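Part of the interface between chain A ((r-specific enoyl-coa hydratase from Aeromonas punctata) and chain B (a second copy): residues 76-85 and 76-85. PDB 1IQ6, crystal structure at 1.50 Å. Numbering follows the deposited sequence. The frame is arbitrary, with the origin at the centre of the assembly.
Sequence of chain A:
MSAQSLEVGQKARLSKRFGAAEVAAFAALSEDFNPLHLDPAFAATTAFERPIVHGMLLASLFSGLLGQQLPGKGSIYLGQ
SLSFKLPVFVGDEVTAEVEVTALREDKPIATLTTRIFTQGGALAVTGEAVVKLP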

# COMPACT_ATOMS: atom_id res chain seq x y z
N ILE A 76 -4.71 13.40 5.74
CA ILE A 76 -4.46 13.11 4.33
C ILE A 76 -3.02 12.65 4.13
O ILE A 76 -2.08 13.30 4.58
CB ILE A 76 -4.71 14.37 3.45
CG1 ILE A 76 -6.16 14.81 3.57
CG2 ILE A 76 -4.37 14.06 2.00
CD1 ILE A 76 -6.42 16.19 3.00
N TYR A 77 -2.86 11.52 3.45
CA TYR A 77 -1.54 10.96 3.17
C TYR A 77 -0.72 11.86 2.23
O TYR A 77 -1.24 12.34 1.23
CB TYR A 77 -1.68 9.61 2.48
CG TYR A 77 -1.26 8.40 3.29
CD1 TYR A 77 -2.14 7.33 3.45
CD2 TYR A 77 0.03 8.29 3.81
CE1 TYR A 77 -1.75 6.17 4.10
CE2 TYR A 77 0.43 7.12 4.46
CZ TYR A 77 -0.46 6.06 4.60
OH TYR A 77 -0.07 4.89 5.20
N LEU A 78 0.55 12.06 2.56
CA LEU A 78 1.44 12.83 1.71
C LEU A 78 2.52 11.88 1.21
O LEU A 78 2.95 11.95 0.07
CB LEU A 78 2.08 14.00 2.46
CG LEU A 78 1.10 15.10 2.90
CD1 LEU A 78 1.86 16.18 3.67
CD2 LEU A 78 0.41 15.69 1.68
N GLY A 79 2.95 10.97 2.08
CA GLY A 79 3.96 10.00 1.70
C GLY A 79 4.00 8.80 2.62
O GLY A 79 3.54 8.86 3.76
N GLN A 80 4.53 7.69 2.12
CA GLN A 80 4.66 6.46 2.90
C GLN A 80 5.81 5.64 2.34
O GLN A 80 5.85 5.36 1.14
CB GLN A 80 3.36 5.64 2.81
CG GLN A 80 3.42 4.27 3.48
CD GLN A 80 3.48 4.33 5.00
OE1 GLN A 80 2.52 4.73 5.65
NE2 GLN A 80 4.62 3.94 5.56
N SER A 81 6.76 5.28 3.19
CA SER A 81 7.88 4.45 2.76
C SER A 81 7.65 3.06 3.34
O SER A 81 7.13 2.92 4.45
CB SER A 81 9.22 5.02 3.25
OG SER A 81 9.27 5.10 4.67
N LEU A 82 8.02 2.03 2.59
CA LEU A 82 7.80 0.67 3.03
C LEU A 82 8.96 -0.28 2.76
O LEU A 82 9.47 -0.35 1.64
CB LEU A 82 6.55 0.11 2.35
CG LEU A 82 5.23 0.84 2.59
CD1 LEU A 82 4.21 0.37 1.57
CD2 LEU A 82 4.75 0.59 4.02
N SER A 83 9.37 -1.00 3.80
CA SER A 83 10.42 -1.99 3.68
C SER A 83 9.81 -3.29 4.16
O SER A 83 9.35 -3.39 5.31
CB SER A 83 11.62 -1.62 4.56
OG SER A 83 12.33 -0.52 4.02
N PHE A 84 9.77 -4.28 3.28
CA PHE A 84 9.20 -5.58 3.62
C PHE A 84 10.34 -6.49 4.06
O PHE A 84 11.20 -6.86 3.26
CB PHE A 84 8.44 -6.14 2.41
CG PHE A 84 7.37 -5.20 1.90
CD1 PHE A 84 7.60 -4.41 0.77
CD2 PHE A 84 6.15 -5.08 2.56
CE1 PHE A 84 6.62 -3.52 0.31
CE2 PHE A 84 5.17 -4.19 2.11
CZ PHE A 84 5.41 -3.41 0.98
N LYS A 85 10.34 -6.84 5.35
CA LYS A 85 11.41 -7.64 5.93
C LYS A 85 11.14 -9.12 6.13
O LYS A 85 11.99 -9.96 5.83
CB LYS A 85 11.80 -7.05 7.29
CG LYS A 85 11.98 -5.54 7.33
CD LYS A 85 13.23 -5.09 6.58
CE LYS A 85 13.49 -3.61 6.80
NZ LYS A 85 14.75 -3.15 6.15
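Chain B (76-85) IYLGQSLSFK

At the centre of the contact Leu A82 and Leu B82 meet across the local twofold relation of the two copies, CD1 of Leu A82 lying 4.4 Å from CD1 of Leu B82. Both leucines adopt the mt rotamer (chi1 near -60°, chi2 near 165°) and are buried on the same face of the sheet as Gln A80 and Gln B80. Each leucine also approaches the aliphatic base of the opposing glutamine: CD1 of Leu A82 is 4.4 Å from CB of Gln B80, and CB of Gln A80 is 4.5 Å from CD1 of Leu B82.

Farther along the strands, the apolar contact continues into two aromatic pairs. Phe B84, with chi1 at -55° (m), points toward chain A and brings CD1 to 3.6 Å from CB of Tyr A77; the ring centroids are 5.1 Å apart, with planes inclined at 38°. CZ of Phe B84 lies over one face of the Tyr A77 ring. In the second pair CE1 of Phe A84 is 3.8 Å from CG of Tyr B77, with centroids 5.0 Å apart and planes at 35°. The edge of each phenylalanine ring faces the partner's backbone, CD1 of Phe B84 reaching 3.8 Å from N of Gly A79. The phenylalanines are the residues most covered by the other stretch, and 614 Å² is buried in all.

The backbones pair alongside these side-chain contacts. Residues 76-84 of each chain form a strand, extended except at Leu A78 and Leu B78, where psi turns to -38° and -34°, and strand B runs antiparallel to strand A, with 163° between their N-to-C directions (signed crossing angle -163°) and a closest axial approach of 4.6 Å. The register is centred on Ser A81 and Ser B81, a non-hydrogen-bonded pair whose CA atoms are 4.5 Å apart. On one side of it Gln A80 faces Leu B82: N of Gln A80 donates to O of Leu B82 at 2.9 Å, and N of Leu B82 returns a bond to O of Gln A80 at 2.8 Å. On the other, N of Gln B80 donates to O of Leu A82 at 2.9 Å, whereas the return bond from N of Leu A82 to O of Gln B80, although 2.8 Å long, is weak because its angle is only 127°. Next come the close pairs of Gly A79 with Ser B83 and Ser A83 with Gly B79, their CA atoms 4.3 and 4.4 Å apart, respectively. Beyond them, N of Phe B84 binds O of Leu A78 at 2.9 Å and N of Phe A84 binds O of Leu B78 at 3.0 Å.

The glutamine ends lead away from the partner strand and are tied within their own chain: OH of Tyr B77 donates to OE1 of Gln B80 at 2.6 Å, as does OH of Tyr A77 to OE1 of Gln A80.

At the polar edge, water takes over. Water 1 donates to O of Tyr A77 (2.9 Å) and O of Phe B84 (3.2 Å), while water 3 joins O of Phe A84 to O of Leu B78, at 2.8 Å from each.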

# COMPACT_ATOMS: atom_id res chain seq x y z
N ILE B 76 9.18 -10.94 -5.57
CA ILE B 76 8.98 -10.71 -4.15
C ILE B 76 9.25 -9.24 -3.82
O ILE B 76 10.29 -8.69 -4.16
CB ILE B 76 9.91 -11.60 -3.30
CG1 ILE B 76 9.56 -13.08 -3.53
CG2 ILE B 76 9.79 -11.24 -1.83
CD1 ILE B 76 10.46 -14.05 -2.80
N TYR B 77 8.28 -8.60 -3.16
CA TYR B 77 8.36 -7.20 -2.77
C TYR B 77 9.42 -6.99 -1.68
O TYR B 77 9.37 -7.64 -0.64
CB TYR B 77 7.01 -6.75 -2.23
CG TYR B 77 6.36 -5.56 -2.91
CD1 TYR B 77 4.98 -5.47 -3.00
CD2 TYR B 77 7.12 -4.49 -3.39
CE1 TYR B 77 4.35 -4.37 -3.55
CE2 TYR B 77 6.50 -3.36 -3.95
CZ TYR B 77 5.11 -3.31 -4.02
OH TYR B 77 4.45 -2.22 -4.55
N LEU B 78 10.36 -6.09 -1.92
CA LEU B 78 11.38 -5.78 -0.93
C LEU B 78 11.14 -4.38 -0.37
O LEU B 78 11.39 -4.11 0.81
CB LEU B 78 12.79 -5.86 -1.53
CG LEU B 78 13.25 -7.24 -2.03
CD1 LEU B 78 14.69 -7.13 -2.52
CD2 LEU B 78 13.15 -8.27 -0.92
N GLY B 79 10.64 -3.47 -1.21
CA GLY B 79 10.38 -2.12 -0.75
C GLY B 79 9.53 -1.32 -1.71
O GLY B 79 9.46 -1.63 -2.90
N GLN B 80 8.85 -0.30 -1.19
CA GLN B 80 8.01 0.56 -2.01
C GLN B 80 7.94 1.94 -1.38
O GLN B 80 7.60 2.07 -0.21
CB GLN B 80 6.59 -0.01 -2.13
CG GLN B 80 5.61 0.89 -2.89
CD GLN B 80 5.87 0.93 -4.39
OE1 GLN B 80 5.79 -0.09 -5.08
NE2 GLN B 80 6.17 2.12 -4.91
N SER B 81 8.28 2.96 -2.16
CA SER B 81 8.20 4.34 -1.68
C SER B 81 6.99 4.95 -2.37
O SER B 81 6.72 4.65 -3.54
CB SER B 81 9.47 5.13 -2.02
OG SER B 81 9.65 5.24 -3.42
N LEU B 82 6.24 5.78 -1.65
CA LEU B 82 5.04 6.40 -2.20
C LEU B 82 4.91 7.86 -1.82
O LEU B 82 5.11 8.24 -0.68
CB LEU B 82 3.80 5.66 -1.69
CG LEU B 82 3.72 4.17 -1.99
CD1 LEU B 82 2.70 3.52 -1.05
CD2 LEU B 82 3.35 3.95 -3.44
N SER B 83 4.56 8.69 -2.81
CA SER B 83 4.33 10.10 -2.59
C SER B 83 2.97 10.35 -3.25
O SER B 83 2.79 10.04 -4.43
CB SER B 83 5.42 10.94 -3.24
OG SER B 83 6.67 10.73 -2.59
N PHE B 84 2.03 10.90 -2.49
CA PHE B 84 0.68 11.16 -2.98
C PHE B 84 0.58 12.62 -3.39
O PHE B 84 0.75 13.53 -2.57
CB PHE B 84 -0.32 10.78 -1.88
CG PHE B 84 -0.15 9.37 -1.40
CD1 PHE B 84 0.63 9.07 -0.28
CD2 PHE B 84 -0.74 8.31 -2.10
CE1 PHE B 84 0.83 7.75 0.13
CE2 PHE B 84 -0.54 6.99 -1.70
CZ PHE B 84 0.24 6.71 -0.58
N LYS B 85 0.29 12.84 -4.67
CA LYS B 85 0.25 14.19 -5.23
C LYS B 85 -1.11 14.79 -5.57
O LYS B 85 -1.33 15.99 -5.38
CB LYS B 85 1.14 14.23 -6.47
CG LYS B 85 2.56 13.71 -6.25
CD LYS B 85 3.27 14.51 -5.17
CE LYS B 85 4.73 14.09 -5.01
NZ LYS B 85 5.40 14.86 -3.93
O HOH W 1 -2.00 14.02 -0.96
O HOH W 2 3.51 14.38 -1.41
O HOH W 3 13.33 -5.31 2.38
O HOH W 4 10.63 -9.17 1.25